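Local coordinates for alpha-fucosidase (Bifidobacterium bifidum, PDB 2EAB), which probably hydrolyses alpha-1,2-linked L-fucose from glycans, this chain being the glycoside hydrolase family 95 catalytic part of a longer Bifidobacterium protein, at residues Y795-P803 and A819-W829; V776-N784 and W809-R820. All coordinates share one frame; numbering follows the deposited sequence.

Contact 1: residues Y795-P803 and A819-W829; sequences YVNYTNILP and ARGNFTVGTTW. With EDO (1,2-ethanediol), chain G.
Two sheets of the C-terminal beta-sandwich meet face to face here, with Thr-799, Ile-801 and Leu-802 on one side and Val-825, Thr-827 and Trp-829 on the other. Strands 799-801 and 823-829 run the same way, 19° apart, with 9.5 Å between axes, and no direct hydrogen bond crosses. Ile-801 uses both branches: with CG1 beside the backbone N and CG2 anti to it, CD1 meets Val-825 CG1 at 3.6 Å after a second bend, and CG2 lies 3.6 Å from Thr-827 OG1. That hydroxyl is hydrogen-bonded to Glu-836 O. Leu-802 closes the far end with both methyls. Its CD2 sits over one face of the Trp-829 indole, 4.2 Å from the six-membered ring centroid and 23° off the normal, a CH-pi contact; its CD1 lies 3.8 Å from Trp-829 CB.

At the other end the interface turns polar. The Asn-797 amide crosses the Arg-820 chain, ND2 4.0 Å from CD, with amide and guanidinium planes 49° apart. A water accepts from Thr-799 OG1 (2.7 Å) and donates to Asn-797 O and Arg-820 O, joining Asn-797 and Thr-799 to the turn that follows Ala-819, where Asn-822 and Phe-823 form a G1 beta bulge opposite it.

Strand 799-801 is flanked in its sheet by strands 781-782 and 847-851; strand 823-830 lies between 812-819 and 833-841, whose Val-837 and Leu-839 extend the apolar layer.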
loop_
_atom_site.group_PDB
_atom_site.type_symbol
_atom_site.label_atom_id
_atom_site.label_comp_id
_atom_site.label_asym_id
_atom_site.label_seq_id
_atom_site.Cartn_x
_atom_site.Cartn_y
_atom_site.Cartn_z
ATOM N N TYR A 795 24.537 -16.518 -2.843
ATOM C CA TYR A 795 23.907 -15.781 -3.932
ATOM C C TYR A 795 22.718 -15.053 -3.332
ATOM O O TYR A 795 21.709 -15.663 -2.973
ATOM C CB TYR A 795 23.502 -16.716 -5.079
ATOM C CG TYR A 795 24.634 -17.629 -5.502
ATOM C CD1 TYR A 795 25.439 -17.330 -6.599
ATOM C CD2 TYR A 795 24.919 -18.786 -4.771
ATOM C CE1 TYR A 795 26.500 -18.176 -6.956
ATOM C CE2 TYR A 795 25.963 -19.625 -5.116
ATOM C CZ TYR A 795 26.740 -19.316 -6.208
ATOM O OH TYR A 795 27.770 -20.160 -6.542
ATOM N N VAL A 796 22.878 -13.743 -3.192
ATOM C CA VAL A 796 21.925 -12.904 -2.484
ATOM C C VAL A 796 20.862 -12.405 -3.451
ATOM O O VAL A 796 21.181 -11.949 -4.557
ATOM C CB VAL A 796 22.650 -11.717 -1.811
ATOM C CG1 VAL A 796 21.664 -10.786 -1.126
ATOM C CG2 VAL A 796 23.689 -12.218 -0.810
ATOM N N ASN A 797 19.601 -12.468 -3.022
ATOM C CA ASN A 797 18.474 -12.015 -3.831
ATOM C C ASN A 797 18.402 -12.741 -5.169
ATOM O O ASN A 797 18.170 -12.132 -6.210
ATOM C CB ASN A 797 18.499 -10.488 -3.999
ATOM C CG ASN A 797 18.271 -9.763 -2.688
ATOM O OD1 ASN A 797 17.904 -10.382 -1.694
ATOM N ND2 ASN A 797 18.484 -8.454 -2.682
ATOM N N TYR A 798 18.593 -14.057 -5.134
ATOM C CA TYR A 798 18.507 -14.848 -6.352
ATOM C C TYR A 798 17.077 -14.832 -6.886
ATOM O O TYR A 798 16.105 -14.712 -6.120
ATOM C CB TYR A 798 19.017 -16.283 -6.128
ATOM C CG TYR A 798 18.177 -17.129 -5.192
ATOM C CD1 TYR A 798 17.102 -17.874 -5.673
ATOM C CD2 TYR A 798 18.474 -17.209 -3.836
ATOM C CE1 TYR A 798 16.326 -18.662 -4.827
ATOM C CE2 TYR A 798 17.705 -17.996 -2.977
ATOM C CZ TYR A 798 16.631 -18.711 -3.483
ATOM O OH TYR A 798 15.849 -19.496 -2.664
ATOM N N THR A 799 16.964 -14.923 -8.205
ATOM C CA THR A 799 15.686 -14.925 -8.895
ATOM C C THR A 799 15.080 -16.316 -8.802
ATOM O O THR A 799 15.668 -17.278 -9.297
ATOM C CB THR A 799 15.883 -14.548 -10.374
ATOM O OG1 THR A 799 16.601 -13.315 -10.463
ATOM C CG2 THR A 799 14.555 -14.426 -11.105
ATOM N N ASN A 800 13.908 -16.420 -8.177
ATOM C CA ASN A 800 13.260 -17.704 -7.944
ATOM C C ASN A 800 11.971 -17.799 -8.746
ATOM O O ASN A 800 10.970 -17.151 -8.420
ATOM C CB ASN A 800 13.009 -17.902 -6.445
ATOM C CG ASN A 800 12.520 -19.293 -6.104
ATOM O OD1 ASN A 800 12.216 -20.097 -6.992
ATOM N ND2 ASN A 800 12.435 -19.584 -4.809
ATOM N N ILE A 801 12.024 -18.602 -9.807
ATOM C CA ILE A 801 10.927 -18.775 -10.745
ATOM C C ILE A 801 9.919 -19.805 -10.234
ATOM O O ILE A 801 10.279 -20.941 -9.908
ATOM C CB ILE A 801 11.472 -19.225 -12.130
ATOM C CG1 ILE A 801 12.508 -18.228 -12.676
ATOM C CG2 ILE A 801 10.343 -19.491 -13.122
ATOM C CD1 ILE A 801 11.992 -16.813 -12.914
ATOM N N LEU A 802 8.654 -19.388 -10.184
ATOM C CA LEU A 802 7.527 -20.242 -9.787
ATOM C C LEU A 802 7.739 -20.939 -8.435
ATOM O O LEU A 802 7.668 -22.163 -8.341
ATOM C CB LEU A 802 7.187 -21.246 -10.900
ATOM C CG LEU A 802 6.776 -20.617 -12.235
ATOM C CD1 LEU A 802 6.649 -21.684 -13.310
ATOM C CD2 LEU A 802 5.480 -19.812 -12.119
ATOM N N PRO A 803 8.019 -20.150 -7.381
ATOM C CA PRO A 803 8.314 -20.708 -6.059
ATOM C C PRO A 803 7.113 -21.291 -5.310
ATOM O O PRO A 803 7.296 -22.095 -4.405
ATOM C CB PRO A 803 8.864 -19.503 -5.296
ATOM C CG PRO A 803 8.170 -18.340 -5.933
ATOM C CD PRO A 803 8.108 -18.679 -7.385
ATOM N N ALA A 819 12.227 -8.623 -10.585
ATOM C CA ALA A 819 12.997 -9.235 -9.513
ATOM C C ALA A 819 14.048 -8.273 -8.989
ATOM O O ALA A 819 14.554 -7.411 -9.718
ATOM C CB ALA A 819 13.662 -10.509 -10.010
ATOM N N ARG A 820 14.374 -8.436 -7.715
ATOM C CA ARG A 820 15.451 -7.680 -7.098
ATOM C C ARG A 820 16.747 -7.826 -7.905
ATOM O O ARG A 820 17.017 -8.875 -8.502
ATOM C CB ARG A 820 15.626 -8.107 -5.644
ATOM C CG ARG A 820 14.457 -7.648 -4.781
ATOM C CD ARG A 820 14.575 -8.160 -3.361
ATOM N NE ARG A 820 13.388 -7.901 -2.544
ATOM C CZ ARG A 820 12.312 -8.682 -2.529
ATOM N NH1 ARG A 820 12.258 -9.758 -3.308
ATOM N NH2 ARG A 820 11.289 -8.386 -1.734
ATOM N N GLY A 821 17.528 -6.751 -7.948
ATOM C CA GLY A 821 18.673 -6.661 -8.858
ATOM C C GLY A 821 18.304 -6.013 -10.181
ATOM O O GLY A 821 19.178 -5.719 -11.008
ATOM N N ASN A 822 17.004 -5.778 -10.365
ATOM C CA ASN A 822 16.436 -5.139 -11.551
ATOM C C ASN A 822 16.506 -6.034 -12.782
ATOM O O ASN A 822 17.223 -5.752 -13.759
ATOM C CB ASN A 822 17.030 -3.748 -11.815
ATOM C CG ASN A 822 16.112 -2.881 -12.646
ATOM O OD1 ASN A 822 15.128 -3.364 -13.213
ATOM N ND2 ASN A 822 16.417 -1.597 -12.720
ATOM N N PHE A 823 15.748 -7.124 -12.702
ATOM C CA PHE A 823 15.532 -8.017 -13.828
ATOM C C PHE A 823 14.041 -8.059 -14.112
ATOM O O PHE A 823 13.237 -8.208 -13.186
ATOM C CB PHE A 823 15.981 -9.443 -13.503
ATOM C CG PHE A 823 17.434 -9.574 -13.162
ATOM C CD1 PHE A 823 18.362 -9.912 -14.142
ATOM C CD2 PHE A 823 17.874 -9.398 -11.856
ATOM C CE1 PHE A 823 19.716 -10.047 -13.829
ATOM C CE2 PHE A 823 19.223 -9.529 -11.530
ATOM C CZ PHE A 823 20.145 -9.860 -12.522
ATOM N N THR A 824 13.660 -7.946 -15.379
ATOM C CA THR A 824 12.265 -8.154 -15.758
ATOM C C THR A 824 12.092 -9.627 -16.098
ATOM O O THR A 824 12.941 -10.217 -16.779
ATOM C CB THR A 824 11.856 -7.243 -16.927
ATOM O OG1 THR A 824 12.196 -5.895 -16.592
ATOM C CG2 THR A 824 10.350 -7.327 -17.190
ATOM N N VAL A 825 11.010 -10.220 -15.605
ATOM C CA VAL A 825 10.826 -11.660 -15.644
ATOM C C VAL A 825 9.518 -12.031 -16.325
ATOM O O VAL A 825 8.447 -11.529 -15.964
ATOM C CB VAL A 825 10.825 -12.267 -14.217
ATOM C CG1 VAL A 825 10.609 -13.772 -14.268
ATOM C CG2 VAL A 825 12.117 -11.937 -13.475
ATOM N N GLY A 826 9.620 -12.914 -17.312
ATOM C CA GLY A 826 8.464 -13.580 -17.891
ATOM C C GLY A 826 8.676 -15.073 -17.760
ATOM O O GLY A 826 9.812 -15.547 -17.836
ATOM N N THR A 827 7.599 -15.814 -17.529
ATOM C CA THR A 827 7.682 -17.268 -17.470
ATOM C C THR A 827 6.422 -17.900 -18.037
ATOM O O THR A 827 5.314 -17.381 -17.863
ATOM C CB THR A 827 7.998 -17.806 -16.039
ATOM O OG1 THR A 827 8.277 -19.213 -16.091
ATOM C CG2 THR A 827 6.858 -17.569 -15.071
ATOM N N THR A 828 6.622 -19.012 -18.737
ATOM C CA THR A 828 5.538 -19.822 -19.264
ATOM C C THR A 828 5.684 -21.203 -18.652
ATOM O O THR A 828 6.801 -21.704 -18.500
ATOM C CB THR A 828 5.609 -19.907 -20.801
ATOM O OG1 THR A 828 5.546 -18.583 -21.344
ATOM C CG2 THR A 828 4.460 -20.740 -21.370
ATOM N N TRP A 829 4.562 -21.804 -18.277
ATOM C CA TRP A 829 4.583 -23.134 -17.700
ATOM C C TRP A 829 3.460 -23.995 -18.249
ATOM O O TRP A 829 2.444 -23.488 -18.725
ATOM C CB TRP A 829 4.560 -23.081 -16.165
ATOM C CG TRP A 829 3.296 -22.537 -15.555
ATOM C CD1 TRP A 829 2.243 -23.263 -15.083
ATOM C CD2 TRP A 829 2.966 -21.157 -15.328
ATOM N NE1 TRP A 829 1.271 -22.428 -14.581
ATOM C CE2 TRP A 829 1.689 -21.129 -14.721
ATOM C CE3 TRP A 829 3.620 -19.944 -15.584
ATOM C CZ2 TRP A 829 1.053 -19.937 -14.364
ATOM C CZ3 TRP A 829 2.987 -18.755 -15.226
ATOM C CH2 TRP A 829 1.715 -18.764 -14.624
HETATM C C1 EDO G . 7.865 -8.823 -0.651
HETATM O O1 EDO G . 8.653 -9.804 -1.492
HETATM C C2 EDO G . 7.379 -7.693 -1.641
HETATM O O2 EDO G . 8.563 -7.120 -2.250
HETATM O O HOH W 1 16.446 -11.624 -8.362
#

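Contact 2: residues V776-N784 and W809-R820; sequences VDEMLLQSN and WAGGSVSGLVAR. With EDO (1,2-ethanediol), chain G.
Ser-783 OG takes two N-H groups from one residue, Arg-820: the backbone N at 3.0 Å, almost straight at 174°, and the guanidinium NH1 at 2.9 Å, a weak, bent bond. The serine chi1 of 63° sets OG between its own N and carbonyl carbon, pointing at the arginine backbone. A water bonded to the same hydroxyl donates to Val-818 O. Asn-784 CB lies over one face of the guanidinium, 3.5 Å from Arg-820 NH1. At its edge, NH2 donates to O1 of an ethanediol, probably from the crystallisation liquor, which in turn donates to Glu-778 OE2 (2.8 Å). A second water links Glu-778 OE1, Ser-783 N, Asn-784 OD1 and Arg-820 NH1, and the buried guanidinium sits in a dense polar network. Glu-517 and Glu-520 form salt bridges with it; Glu-520 is a known calcium ligand of this protein, though no such ion is bound to this chain in the model.

The rest is largely apolar. Leu-781 CD2 packs on Leu-817 CB (3.8 Å), and Leu-780 CD1 meets Val-814 CG1 (4.1 Å). Met-779 crosses Trp-809 at about a right angle, its CE 3.8 Å from CH2 and its sulfur obliquely placed, a Met-aromatic contact. Leu-817 CD2 also lies against Asp-777 OD1, a carboxylate oxygen hydrogen-bonded to Tyr-376, while OD2 is hydrogen-bonded to Ser-434.

The end of helix 767-780 thus lies across strand 812-819 at 85°, with axes 10.0 Å apart, while helix 365-386 borders Val-776 and Leu-817 and helix 722-734 lines the Glu-778 side.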
loop_
_atom_site.group_PDB
_atom_site.type_symbol
_atom_site.label_atom_id
_atom_site.label_comp_id
_atom_site.label_asym_id
_atom_site.label_seq_id
_atom_site.Cartn_x
_atom_site.Cartn_y
_atom_site.Cartn_z
ATOM N N VAL A 776 -0.007 -12.843 -5.427
ATOM C CA VAL A 776 0.091 -13.517 -6.717
ATOM C C VAL A 776 1.513 -13.392 -7.276
ATOM O O VAL A 776 2.091 -14.380 -7.742
ATOM C CB VAL A 776 -0.959 -12.996 -7.717
ATOM C CG1 VAL A 776 -0.744 -13.602 -9.095
ATOM C CG2 VAL A 776 -2.366 -13.314 -7.217
ATOM N N ASP A 777 2.088 -12.193 -7.212
ATOM C CA ASP A 777 3.476 -12.015 -7.633
ATOM C C ASP A 777 4.397 -12.992 -6.914
ATOM O O ASP A 777 5.216 -13.643 -7.557
ATOM C CB ASP A 777 3.964 -10.584 -7.393
ATOM C CG ASP A 777 3.452 -9.598 -8.430
ATOM O OD1 ASP A 777 2.706 -10.007 -9.339
ATOM O OD2 ASP A 777 3.802 -8.396 -8.336
ATOM N N GLU A 778 4.241 -13.112 -5.593
ATOM C CA GLU A 778 5.115 -13.971 -4.797
ATOM C C GLU A 778 4.924 -15.454 -5.107
ATOM O O GLU A 778 5.851 -16.237 -4.932
ATOM C CB GLU A 778 4.955 -13.705 -3.294
ATOM C CG GLU A 778 5.313 -12.281 -2.848
ATOM C CD GLU A 778 6.793 -11.931 -2.969
ATOM O OE1 GLU A 778 7.653 -12.688 -2.466
ATOM O OE2 GLU A 778 7.093 -10.861 -3.546
ATOM N N MET A 779 3.743 -15.846 -5.579
ATOM C CA MET A 779 3.550 -17.226 -6.031
ATOM C C MET A 779 4.357 -17.535 -7.285
ATOM O O MET A 779 4.876 -18.644 -7.444
ATOM C CB MET A 779 2.074 -17.525 -6.275
ATOM C CG MET A 779 1.295 -17.779 -4.997
ATOM S SD MET A 779 -0.308 -18.530 -5.287
ATOM C CE MET A 779 -1.177 -17.011 -5.581
ATOM N N LEU A 780 4.460 -16.544 -8.164
ATOM C CA LEU A 780 5.074 -16.739 -9.474
ATOM C C LEU A 780 6.551 -16.371 -9.517
ATOM O O LEU A 780 7.286 -16.860 -10.384
ATOM C CB LEU A 780 4.305 -15.964 -10.544
ATOM C CG LEU A 780 2.802 -16.250 -10.609
ATOM C CD1 LEU A 780 2.162 -15.381 -11.673
ATOM C CD2 LEU A 780 2.513 -17.727 -10.870
ATOM N N LEU A 781 6.983 -15.529 -8.580
ATOM C CA LEU A 781 8.344 -15.009 -8.562
ATOM C C LEU A 781 8.714 -14.568 -7.159
ATOM O O LEU A 781 7.989 -13.781 -6.546
ATOM C CB LEU A 781 8.469 -13.815 -9.518
ATOM C CG LEU A 781 9.789 -13.040 -9.465
ATOM C CD1 LEU A 781 10.955 -13.891 -9.961
ATOM C CD2 LEU A 781 9.694 -11.759 -10.263
ATOM N N GLN A 782 9.832 -15.067 -6.649
ATOM C CA GLN A 782 10.410 -14.525 -5.424
ATOM C C GLN A 782 11.842 -14.118 -5.707
ATOM O O GLN A 782 12.486 -14.675 -6.602
ATOM C CB GLN A 782 10.317 -15.532 -4.274
ATOM C CG GLN A 782 8.909 -15.591 -3.685
ATOM C CD GLN A 782 8.640 -16.802 -2.813
ATOM O OE1 GLN A 782 9.530 -17.304 -2.124
ATOM N NE2 GLN A 782 7.395 -17.271 -2.829
ATOM N N SER A 783 12.346 -13.143 -4.957
ATOM C CA SER A 783 13.710 -12.682 -5.177
ATOM C C SER A 783 14.364 -12.129 -3.915
ATOM O O SER A 783 15.320 -11.363 -3.999
ATOM C CB SER A 783 13.766 -11.658 -6.322
ATOM O OG SER A 783 13.028 -10.482 -6.025
ATOM N N ASN A 784 13.857 -12.538 -2.753
ATOM C CA ASN A 784 14.315 -11.991 -1.477
ATOM C C ASN A 784 15.295 -12.871 -0.720
ATOM O O ASN A 784 15.855 -12.434 0.289
ATOM C CB ASN A 784 13.124 -11.742 -0.554
ATOM C CG ASN A 784 12.501 -13.034 -0.064
ATOM O OD1 ASN A 784 11.963 -13.801 -0.859
ATOM N ND2 ASN A 784 12.586 -13.293 1.232
ATOM N N TRP A 809 -3.355 -23.937 -11.127
ATOM C CA TRP A 809 -2.885 -23.257 -12.328
ATOM C C TRP A 809 -1.855 -24.139 -13.035
ATOM O O TRP A 809 -0.652 -23.882 -12.976
ATOM C CB TRP A 809 -2.280 -21.888 -11.990
ATOM C CG TRP A 809 -3.183 -20.934 -11.239
ATOM C CD1 TRP A 809 -4.546 -20.998 -11.105
ATOM C CD2 TRP A 809 -2.773 -19.743 -10.563
ATOM N NE1 TRP A 809 -5.004 -19.930 -10.363
ATOM C CE2 TRP A 809 -3.934 -19.144 -10.020
ATOM C CE3 TRP A 809 -1.534 -19.122 -10.362
ATOM C CZ2 TRP A 809 -3.888 -17.955 -9.283
ATOM C CZ3 TRP A 809 -1.489 -17.944 -9.628
ATOM C CH2 TRP A 809 -2.661 -17.373 -9.099
ATOM N N ALA A 810 -2.340 -25.184 -13.706
ATOM C CA ALA A 810 -1.472 -26.190 -14.325
ATOM C C ALA A 810 -0.608 -25.619 -15.446
ATOM O O ALA A 810 0.534 -26.036 -15.644
ATOM C CB ALA A 810 -2.304 -27.361 -14.841
ATOM N N GLY A 811 -1.168 -24.661 -16.174
ATOM C CA GLY A 811 -0.469 -24.005 -17.268
ATOM C C GLY A 811 -0.781 -22.526 -17.287
ATOM O O GLY A 811 -1.823 -22.089 -16.800
ATOM N N GLY A 812 0.129 -21.748 -17.853
ATOM C CA GLY A 812 -0.075 -20.316 -17.938
ATOM C C GLY A 812 1.183 -19.584 -18.327
ATOM O O GLY A 812 2.217 -20.197 -18.619
ATOM N N SER A 813 1.083 -18.264 -18.345
ATOM C CA SER A 813 2.231 -17.414 -18.584
ATOM C C SER A 813 2.037 -16.086 -17.880
ATOM O O SER A 813 0.909 -15.662 -17.606
ATOM C CB SER A 813 2.472 -17.205 -20.083
ATOM O OG SER A 813 1.403 -16.504 -20.675
ATOM N N VAL A 814 3.159 -15.450 -17.572
ATOM C CA VAL A 814 3.182 -14.104 -17.027
ATOM C C VAL A 814 4.382 -13.390 -17.641
ATOM O O VAL A 814 5.402 -14.024 -17.941
ATOM C CB VAL A 814 3.238 -14.119 -15.470
ATOM C CG1 VAL A 814 4.553 -14.711 -14.955
ATOM C CG2 VAL A 814 2.998 -12.723 -14.887
ATOM N N SER A 815 4.249 -12.088 -17.857
ATOM C CA SER A 815 5.350 -11.295 -18.369
ATOM C C SER A 815 5.386 -9.962 -17.652
ATOM O O SER A 815 4.343 -9.426 -17.261
ATOM C CB SER A 815 5.228 -11.095 -19.884
ATOM O OG SER A 815 4.046 -10.397 -20.224
ATOM N N GLY A 816 6.593 -9.442 -17.462
ATOM C CA GLY A 816 6.758 -8.092 -16.955
ATOM C C GLY A 816 6.903 -7.932 -15.455
ATOM O O GLY A 816 6.917 -6.804 -14.969
ATOM N N LEU A 817 6.997 -9.033 -14.712
ATOM C CA LEU A 817 7.292 -8.928 -13.280
ATOM C C LEU A 817 8.729 -8.463 -13.093
ATOM O O LEU A 817 9.535 -8.557 -14.024
ATOM C CB LEU A 817 7.063 -10.259 -12.568
ATOM C CG LEU A 817 5.657 -10.851 -12.683
ATOM C CD1 LEU A 817 5.548 -12.104 -11.832
ATOM C CD2 LEU A 817 4.570 -9.844 -12.291
ATOM N N VAL A 818 9.055 -7.953 -11.908
ATOM C CA VAL A 818 10.402 -7.470 -11.648
ATOM C C VAL A 818 10.974 -8.189 -10.438
ATOM O O VAL A 818 10.289 -8.361 -9.414
ATOM C CB VAL A 818 10.447 -5.929 -11.453
ATOM C CG1 VAL A 818 11.886 -5.439 -11.386
ATOM C CG2 VAL A 818 9.724 -5.222 -12.585
ATOM N N ALA A 819 12.227 -8.623 -10.585
ATOM C CA ALA A 819 12.997 -9.235 -9.513
ATOM C C ALA A 819 14.048 -8.273 -8.989
ATOM O O ALA A 819 14.554 -7.411 -9.718
ATOM C CB ALA A 819 13.662 -10.509 -10.010
ATOM N N ARG A 820 14.374 -8.436 -7.715
ATOM C CA ARG A 820 15.451 -7.680 -7.098
ATOM C C ARG A 820 16.747 -7.826 -7.905
ATOM O O ARG A 820 17.017 -8.875 -8.502
ATOM C CB ARG A 820 15.626 -8.107 -5.644
ATOM C CG ARG A 820 14.457 -7.648 -4.781
ATOM C CD ARG A 820 14.575 -8.160 -3.361
ATOM N NE ARG A 820 13.388 -7.901 -2.544
ATOM C CZ ARG A 820 12.312 -8.682 -2.529
ATOM N NH1 ARG A 820 12.258 -9.758 -3.308
ATOM N NH2 ARG A 820 11.289 -8.386 -1.734
HETATM C C1 EDO G . 7.865 -8.823 -0.651
HETATM O O1 EDO G . 8.653 -9.804 -1.492
HETATM C C2 EDO G . 7.379 -7.693 -1.641
HETATM O O2 EDO G . 8.563 -7.120 -2.250
HETATM O O HOH W 2 10.409 -12.201 -2.917
HETATM O O HOH W 3 10.578 -10.427 -7.240
#

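In the fold
The two contacts lie side by side, centres about 8 Å apart, and share Ala-819 and Arg-820. Their segments alternate along the chain: 776-784, 795-803, 809-820, then 819-829. The first and second are neighbours in one sheet, where Asn-800 N probably bonds to Gln-782 O; the third and fourth are neighbours in the other, where Val-825 N probably bonds to Leu-817 O. Contact 1 joins the two sheets of the C-terminal beta domain, and contact 2 sets the last turn of helix 767-780 and the following strand 781-782 against strand 812-819. The buried core of the sandwich (contact 1) thus adjoins its buried junction with the catalytic domain (contact 2).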